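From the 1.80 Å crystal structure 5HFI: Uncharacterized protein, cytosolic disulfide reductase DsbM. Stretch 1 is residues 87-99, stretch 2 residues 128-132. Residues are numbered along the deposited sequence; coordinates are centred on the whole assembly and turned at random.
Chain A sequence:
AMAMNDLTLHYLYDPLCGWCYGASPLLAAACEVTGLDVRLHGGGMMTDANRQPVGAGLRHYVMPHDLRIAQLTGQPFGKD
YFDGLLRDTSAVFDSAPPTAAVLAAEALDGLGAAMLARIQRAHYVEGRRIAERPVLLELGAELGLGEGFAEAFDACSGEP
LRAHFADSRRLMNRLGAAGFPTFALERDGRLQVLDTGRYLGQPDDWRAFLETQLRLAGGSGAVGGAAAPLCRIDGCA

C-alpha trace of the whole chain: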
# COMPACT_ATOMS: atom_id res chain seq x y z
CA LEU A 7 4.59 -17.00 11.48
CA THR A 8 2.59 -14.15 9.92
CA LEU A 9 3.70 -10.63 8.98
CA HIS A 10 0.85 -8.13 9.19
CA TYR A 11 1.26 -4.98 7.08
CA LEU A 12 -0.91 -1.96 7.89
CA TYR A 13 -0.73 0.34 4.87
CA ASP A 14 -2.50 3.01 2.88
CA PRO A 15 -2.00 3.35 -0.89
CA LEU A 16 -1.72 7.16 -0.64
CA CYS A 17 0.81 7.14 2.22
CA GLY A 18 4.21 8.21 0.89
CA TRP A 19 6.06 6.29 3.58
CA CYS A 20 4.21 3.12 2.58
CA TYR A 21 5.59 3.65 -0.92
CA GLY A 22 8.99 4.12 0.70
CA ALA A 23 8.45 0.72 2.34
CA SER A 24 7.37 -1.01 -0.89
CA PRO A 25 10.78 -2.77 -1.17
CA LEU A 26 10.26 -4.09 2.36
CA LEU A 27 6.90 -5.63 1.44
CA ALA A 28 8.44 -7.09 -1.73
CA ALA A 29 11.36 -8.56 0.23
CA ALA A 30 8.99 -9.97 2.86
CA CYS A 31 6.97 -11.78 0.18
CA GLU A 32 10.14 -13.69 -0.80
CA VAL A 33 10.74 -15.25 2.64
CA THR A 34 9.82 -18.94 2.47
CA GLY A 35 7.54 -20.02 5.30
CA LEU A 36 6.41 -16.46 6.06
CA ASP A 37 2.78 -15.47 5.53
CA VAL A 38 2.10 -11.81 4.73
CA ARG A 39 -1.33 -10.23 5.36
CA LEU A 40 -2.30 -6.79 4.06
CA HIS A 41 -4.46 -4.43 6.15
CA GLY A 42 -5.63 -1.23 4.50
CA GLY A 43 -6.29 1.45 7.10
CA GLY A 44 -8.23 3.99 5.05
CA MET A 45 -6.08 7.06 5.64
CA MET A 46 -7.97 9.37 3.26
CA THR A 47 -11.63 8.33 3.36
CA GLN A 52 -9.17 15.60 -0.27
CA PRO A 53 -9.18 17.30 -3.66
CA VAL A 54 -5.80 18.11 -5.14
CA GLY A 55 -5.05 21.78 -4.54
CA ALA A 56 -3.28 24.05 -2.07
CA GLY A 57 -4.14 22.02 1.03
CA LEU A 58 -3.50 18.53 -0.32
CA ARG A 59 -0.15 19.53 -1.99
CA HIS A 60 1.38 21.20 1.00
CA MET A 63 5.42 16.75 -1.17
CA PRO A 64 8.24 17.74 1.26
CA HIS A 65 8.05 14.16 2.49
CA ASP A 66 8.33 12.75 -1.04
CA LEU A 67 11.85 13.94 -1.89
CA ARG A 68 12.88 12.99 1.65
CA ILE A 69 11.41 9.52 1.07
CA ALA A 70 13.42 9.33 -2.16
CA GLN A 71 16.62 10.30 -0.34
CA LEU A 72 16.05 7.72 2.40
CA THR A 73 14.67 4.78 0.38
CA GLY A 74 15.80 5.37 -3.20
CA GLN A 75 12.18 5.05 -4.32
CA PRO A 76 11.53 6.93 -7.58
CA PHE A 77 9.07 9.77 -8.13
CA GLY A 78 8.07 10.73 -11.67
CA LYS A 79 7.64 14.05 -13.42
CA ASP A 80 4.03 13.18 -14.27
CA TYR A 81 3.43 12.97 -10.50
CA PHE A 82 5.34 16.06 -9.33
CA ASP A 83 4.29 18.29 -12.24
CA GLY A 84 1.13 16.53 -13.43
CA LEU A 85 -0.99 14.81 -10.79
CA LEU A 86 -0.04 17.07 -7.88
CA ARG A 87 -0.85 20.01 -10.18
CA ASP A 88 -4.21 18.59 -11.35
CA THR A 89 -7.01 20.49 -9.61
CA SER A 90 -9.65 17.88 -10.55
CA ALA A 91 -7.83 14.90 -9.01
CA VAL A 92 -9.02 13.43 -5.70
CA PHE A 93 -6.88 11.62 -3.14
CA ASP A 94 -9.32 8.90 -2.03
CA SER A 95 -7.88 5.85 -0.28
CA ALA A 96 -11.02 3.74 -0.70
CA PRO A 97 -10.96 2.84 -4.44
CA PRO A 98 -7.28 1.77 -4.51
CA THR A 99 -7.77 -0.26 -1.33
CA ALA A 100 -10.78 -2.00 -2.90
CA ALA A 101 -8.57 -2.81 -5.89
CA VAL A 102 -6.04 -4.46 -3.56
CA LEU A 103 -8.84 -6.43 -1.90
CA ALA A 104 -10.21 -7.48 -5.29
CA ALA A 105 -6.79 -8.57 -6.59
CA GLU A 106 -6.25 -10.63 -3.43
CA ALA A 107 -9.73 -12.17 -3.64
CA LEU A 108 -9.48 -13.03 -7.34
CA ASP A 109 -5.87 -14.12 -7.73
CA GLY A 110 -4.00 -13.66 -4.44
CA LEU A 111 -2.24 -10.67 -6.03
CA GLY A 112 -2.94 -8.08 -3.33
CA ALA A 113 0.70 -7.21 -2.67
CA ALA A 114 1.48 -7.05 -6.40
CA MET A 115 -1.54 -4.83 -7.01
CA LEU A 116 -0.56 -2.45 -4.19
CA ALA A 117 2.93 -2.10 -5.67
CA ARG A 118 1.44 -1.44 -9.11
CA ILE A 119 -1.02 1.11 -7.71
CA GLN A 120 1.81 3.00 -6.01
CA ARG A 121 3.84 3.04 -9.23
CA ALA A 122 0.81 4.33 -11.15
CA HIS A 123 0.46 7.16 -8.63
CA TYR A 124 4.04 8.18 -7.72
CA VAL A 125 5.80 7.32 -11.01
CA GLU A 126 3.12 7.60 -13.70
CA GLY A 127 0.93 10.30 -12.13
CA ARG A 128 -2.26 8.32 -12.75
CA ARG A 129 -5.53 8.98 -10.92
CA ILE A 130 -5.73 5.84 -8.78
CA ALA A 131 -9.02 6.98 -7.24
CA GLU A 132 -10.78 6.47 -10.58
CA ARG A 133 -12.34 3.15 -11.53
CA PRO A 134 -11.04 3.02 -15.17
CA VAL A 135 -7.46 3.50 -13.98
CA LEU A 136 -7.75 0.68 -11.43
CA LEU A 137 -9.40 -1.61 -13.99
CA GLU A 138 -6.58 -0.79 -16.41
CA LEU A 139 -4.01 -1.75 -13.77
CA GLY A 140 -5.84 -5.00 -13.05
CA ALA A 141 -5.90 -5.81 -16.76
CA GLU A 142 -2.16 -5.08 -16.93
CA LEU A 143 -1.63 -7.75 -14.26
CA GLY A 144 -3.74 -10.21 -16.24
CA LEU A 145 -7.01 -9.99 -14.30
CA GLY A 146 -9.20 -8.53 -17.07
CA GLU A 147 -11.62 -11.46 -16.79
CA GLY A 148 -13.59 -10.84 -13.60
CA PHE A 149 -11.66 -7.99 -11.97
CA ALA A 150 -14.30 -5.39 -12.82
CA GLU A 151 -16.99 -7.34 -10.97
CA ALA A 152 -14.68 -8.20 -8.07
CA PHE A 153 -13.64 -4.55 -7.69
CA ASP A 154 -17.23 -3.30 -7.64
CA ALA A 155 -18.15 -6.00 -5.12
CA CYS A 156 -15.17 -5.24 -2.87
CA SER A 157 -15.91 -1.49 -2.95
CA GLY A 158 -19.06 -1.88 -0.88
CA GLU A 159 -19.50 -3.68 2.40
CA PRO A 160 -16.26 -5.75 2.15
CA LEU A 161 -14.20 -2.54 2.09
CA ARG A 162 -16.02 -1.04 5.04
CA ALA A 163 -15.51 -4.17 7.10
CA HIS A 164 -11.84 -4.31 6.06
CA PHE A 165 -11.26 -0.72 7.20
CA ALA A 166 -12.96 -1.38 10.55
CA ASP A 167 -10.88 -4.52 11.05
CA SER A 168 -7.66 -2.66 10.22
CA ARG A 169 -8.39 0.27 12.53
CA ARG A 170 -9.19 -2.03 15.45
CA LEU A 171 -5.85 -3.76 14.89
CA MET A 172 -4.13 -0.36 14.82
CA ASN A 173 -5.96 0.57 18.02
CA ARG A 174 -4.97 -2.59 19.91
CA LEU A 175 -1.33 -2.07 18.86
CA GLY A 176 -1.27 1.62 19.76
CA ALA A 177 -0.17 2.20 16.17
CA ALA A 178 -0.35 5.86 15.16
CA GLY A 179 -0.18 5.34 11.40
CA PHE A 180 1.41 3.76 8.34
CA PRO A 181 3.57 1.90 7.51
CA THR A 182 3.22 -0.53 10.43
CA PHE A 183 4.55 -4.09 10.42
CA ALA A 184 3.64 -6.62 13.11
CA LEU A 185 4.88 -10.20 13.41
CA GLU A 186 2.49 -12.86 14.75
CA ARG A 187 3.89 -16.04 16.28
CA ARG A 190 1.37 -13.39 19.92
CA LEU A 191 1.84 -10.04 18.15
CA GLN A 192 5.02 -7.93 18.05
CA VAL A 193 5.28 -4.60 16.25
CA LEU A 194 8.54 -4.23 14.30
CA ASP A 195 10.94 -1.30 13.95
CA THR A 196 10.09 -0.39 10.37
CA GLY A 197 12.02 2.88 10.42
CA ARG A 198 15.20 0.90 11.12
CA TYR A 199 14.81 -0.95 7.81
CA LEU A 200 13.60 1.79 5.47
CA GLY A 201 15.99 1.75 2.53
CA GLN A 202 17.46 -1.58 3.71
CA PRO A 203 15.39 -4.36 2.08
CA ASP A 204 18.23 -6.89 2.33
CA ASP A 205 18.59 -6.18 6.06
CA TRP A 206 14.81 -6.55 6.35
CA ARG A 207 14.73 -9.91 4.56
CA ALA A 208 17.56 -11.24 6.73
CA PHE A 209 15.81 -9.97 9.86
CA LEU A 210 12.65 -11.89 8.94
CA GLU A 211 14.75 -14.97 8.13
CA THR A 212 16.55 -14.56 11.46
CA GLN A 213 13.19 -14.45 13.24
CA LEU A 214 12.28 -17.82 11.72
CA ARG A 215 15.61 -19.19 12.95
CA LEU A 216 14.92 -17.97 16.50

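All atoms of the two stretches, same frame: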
# COMPACT_ATOMS: atom_id res chain seq x y z
N ARG A 87 -0.43 18.74 -9.63
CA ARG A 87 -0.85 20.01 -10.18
C ARG A 87 -2.26 19.96 -10.76
O ARG A 87 -2.77 20.99 -11.20
CB ARG A 87 0.14 20.44 -11.26
CG ARG A 87 1.61 20.37 -10.83
CD ARG A 87 2.21 21.76 -10.72
NE ARG A 87 3.66 21.77 -10.56
CZ ARG A 87 4.34 22.76 -9.99
NH1 ARG A 87 3.69 23.82 -9.52
NH2 ARG A 87 5.66 22.70 -9.89
N ASP A 88 -2.90 18.79 -10.75
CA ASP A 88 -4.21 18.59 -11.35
C ASP A 88 -5.28 18.94 -10.32
O ASP A 88 -5.46 18.21 -9.33
CB ASP A 88 -4.36 17.16 -11.84
CG ASP A 88 -5.74 16.88 -12.43
OD1 ASP A 88 -6.10 15.69 -12.55
OD2 ASP A 88 -6.45 17.84 -12.79
N THR A 89 -6.01 20.03 -10.56
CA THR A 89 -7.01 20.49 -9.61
C THR A 89 -8.17 19.50 -9.47
O THR A 89 -8.76 19.39 -8.39
CB THR A 89 -7.52 21.87 -10.04
OG1 THR A 89 -6.49 22.84 -9.83
CG2 THR A 89 -8.75 22.29 -9.24
N SER A 90 -8.48 18.76 -10.53
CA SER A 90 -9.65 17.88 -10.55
C SER A 90 -9.36 16.47 -10.06
O SER A 90 -10.25 15.61 -10.13
CB SER A 90 -10.23 17.82 -11.96
OG SER A 90 -9.32 17.21 -12.86
N ALA A 91 -8.16 16.20 -9.57
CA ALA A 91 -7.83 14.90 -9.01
C ALA A 91 -8.23 14.84 -7.54
O ALA A 91 -8.19 15.85 -6.83
CB ALA A 91 -6.34 14.59 -9.17
N VAL A 92 -8.60 13.65 -7.09
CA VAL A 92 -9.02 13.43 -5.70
C VAL A 92 -8.15 12.35 -5.09
O VAL A 92 -7.93 11.30 -5.71
CB VAL A 92 -10.52 13.07 -5.61
CG1 VAL A 92 -10.85 11.84 -6.44
CG2 VAL A 92 -10.93 12.88 -4.16
N PHE A 93 -7.64 12.61 -3.89
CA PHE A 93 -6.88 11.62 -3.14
C PHE A 93 -7.86 10.88 -2.24
O PHE A 93 -8.20 11.35 -1.15
CB PHE A 93 -5.75 12.27 -2.35
CG PHE A 93 -4.51 12.53 -3.17
CD1 PHE A 93 -4.59 12.69 -4.54
CD2 PHE A 93 -3.27 12.61 -2.56
CE1 PHE A 93 -3.46 12.93 -5.30
CE2 PHE A 93 -2.13 12.84 -3.32
CZ PHE A 93 -2.23 13.00 -4.68
N ASP A 94 -8.33 9.73 -2.71
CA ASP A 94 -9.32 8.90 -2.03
C ASP A 94 -8.70 7.53 -1.83
O ASP A 94 -8.39 6.84 -2.81
CB ASP A 94 -10.60 8.81 -2.86
CG ASP A 94 -11.75 8.15 -2.11
OD1 ASP A 94 -12.90 8.22 -2.62
OD2 ASP A 94 -11.51 7.57 -1.03
N SER A 95 -8.53 7.12 -0.57
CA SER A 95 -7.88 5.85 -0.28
C SER A 95 -8.79 4.65 -0.52
O SER A 95 -8.30 3.52 -0.59
CB SER A 95 -7.38 5.83 1.16
OG SER A 95 -6.34 6.78 1.36
N ALA A 96 -10.10 4.88 -0.64
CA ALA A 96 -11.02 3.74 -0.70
C ALA A 96 -10.93 2.98 -2.02
O ALA A 96 -10.78 1.75 -1.98
CB ALA A 96 -12.45 4.21 -0.41
N PRO A 97 -11.00 3.61 -3.19
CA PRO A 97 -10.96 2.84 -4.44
C PRO A 97 -9.68 2.03 -4.60
O PRO A 97 -9.76 0.84 -4.92
CB PRO A 97 -11.12 3.91 -5.54
CG PRO A 97 -11.86 5.01 -4.85
CD PRO A 97 -11.32 5.03 -3.45
N PRO A 98 -8.49 2.61 -4.38
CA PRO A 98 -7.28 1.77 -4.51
C PRO A 98 -7.24 0.63 -3.51
O PRO A 98 -6.71 -0.44 -3.82
CB PRO A 98 -6.12 2.75 -4.29
CG PRO A 98 -6.71 3.95 -3.72
CD PRO A 98 -8.12 4.02 -4.20
N THR A 99 -7.75 0.84 -2.29
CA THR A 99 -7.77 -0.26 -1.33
C THR A 99 -8.71 -1.37 -1.80
O THR A 99 -8.38 -2.55 -1.70
CB THR A 99 -8.17 0.24 0.06
OG1 THR A 99 -7.27 1.27 0.47
CG2 THR A 99 -8.11 -0.91 1.06
N ARG A 128 -0.89 8.71 -12.43
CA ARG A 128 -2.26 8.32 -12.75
C ARG A 128 -3.20 8.64 -11.60
O ARG A 128 -2.78 8.85 -10.45
CB ARG A 128 -2.33 6.83 -13.07
CG ARG A 128 -1.29 6.35 -14.08
CD ARG A 128 -1.49 7.02 -15.42
NE ARG A 128 -2.86 6.91 -15.89
CZ ARG A 128 -3.37 5.84 -16.49
NH1 ARG A 128 -2.61 4.77 -16.68
NH2 ARG A 128 -4.63 5.84 -16.89
N ARG A 129 -4.49 8.68 -11.91
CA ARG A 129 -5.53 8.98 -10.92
C ARG A 129 -6.06 7.66 -10.38
O ARG A 129 -7.03 7.10 -10.88
CB ARG A 129 -6.63 9.84 -11.54
CG ARG A 129 -6.10 11.15 -12.10
CD ARG A 129 -7.14 12.24 -12.08
NE ARG A 129 -7.96 12.17 -13.27
CZ ARG A 129 -8.75 13.16 -13.68
NH1 ARG A 129 -8.79 14.30 -12.98
NH2 ARG A 129 -9.48 13.03 -14.78
N ILE A 130 -5.41 7.16 -9.32
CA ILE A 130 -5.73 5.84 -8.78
C ILE A 130 -7.04 5.82 -8.01
O ILE A 130 -7.47 4.75 -7.57
CB ILE A 130 -4.60 5.31 -7.88
CG1 ILE A 130 -4.40 6.21 -6.67
CG2 ILE A 130 -3.31 5.20 -8.67
CD1 ILE A 130 -3.40 5.69 -5.67
N ALA A 131 -7.69 6.97 -7.83
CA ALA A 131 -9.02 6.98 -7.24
C ALA A 131 -10.12 6.72 -8.26
O ALA A 131 -11.29 6.61 -7.87
CB ALA A 131 -9.28 8.32 -6.54
N GLU A 132 -9.78 6.62 -9.54
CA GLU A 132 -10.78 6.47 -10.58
C GLU A 132 -10.87 5.02 -11.03
O GLU A 132 -9.86 4.35 -11.23
CB GLU A 132 -10.49 7.39 -11.77
CG GLU A 132 -10.70 8.86 -11.46
CD GLU A 132 -10.44 9.76 -12.65
OE1 GLU A 132 -9.74 9.32 -13.59
OE2 GLU A 132 -10.95 10.91 -12.65
O HOH W 1 -6.49 9.74 -7.68

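The contact between residues 87-99 and 128-132 is a small, mixed one, in which a charged and polar cluster around the Arg129 guanidinium lies at one end, two prolines resting on backbone carbonyls, with a little apolar packing, lie at the other, and a single water links the backbones between them.

Neither stretch contributes a strand, and no direct backbone hydrogen bond joins them. The longer segment runs as loop and turn before entering a helix that includes Pro97 and Pro98, whereas the shorter one is built around a type I turn from Arg129 to Glu132, closed by a hydrogen bond from Glu132 N to Arg129 O (3.1 Å). The nearest CA atoms pair Ala91 with Arg129 (6.6 Å), Pro97 with Ala131 (5.4 Å) and Pro98 with Ile130 (6.1 Å). Together the two stretches bury 371 Å², to which Ala131 and Arg129 make the largest contributions.

At the polar end, the Arg129 side chain starts out sideways to the other stretch, but its end comes nearer and reaches the turn formed by Asp88 to Ala91. Arg129 NH1 donates a hydrogen bond to Ser90 OG (3.0 Å), which lies at the edge of the guanidinium, and forms a salt bridge with Asp88 OD1 (3.1 Å), which approaches obliquely. The two acceptors are themselves coupled: Asp88 OD2 accepts from Ser90 N (3.2 Å) and from Ser90 OG (2.9 Å). The carboxylate thus holds its own turn together through one oxygen while offering the other to the arginine. With its proton directed to Asp88 OD2, Ser90 OG uses a lone pair to accept from Arg129 NH1. Within its own stretch, Arg129 also pairs with Glu132, with NE and OE2 3.3 Å apart; that oxygen sits well out of the guanidinium plane, so the attraction is one of charge alone. The aliphatic part of the arginine is used as well, Arg129 CD resting 3.8 Å from Ala91 CB.

Midway along the contact, water 1 donates to Val92 O (2.9 Å) and accepts from Ala131 N (3.0 Å), bridging two backbone groups that do not bond directly. The methyl group of Ala131 comes close to the same carbonyl, with Ala131 CB 3.4 Å from Val92 O, and it also meets Val92 CG1 at 3.9 Å and Asp94 CB at 3.9 Å. This small side chain therefore packs against both residues while its amide is served by the water.

Asp94 has a second role: its OD2 accepts from Ala96 N (3.1 Å), a capping bond that fixes the turn leading into the helix. Beyond that turn, the CA-to-CB bonds of Pro97 and Pro98 point toward the other stretch. Pro97 CG lies 3.5 Å from Ala131 O and Pro98 CD 3.5 Å from Ile130 O, so the ring carbons rest against carbonyl oxygens in van der Waals contact. Apolar packing of Pro98 CG with Ile130 CD1 (4.2 Å) completes this end of the contact.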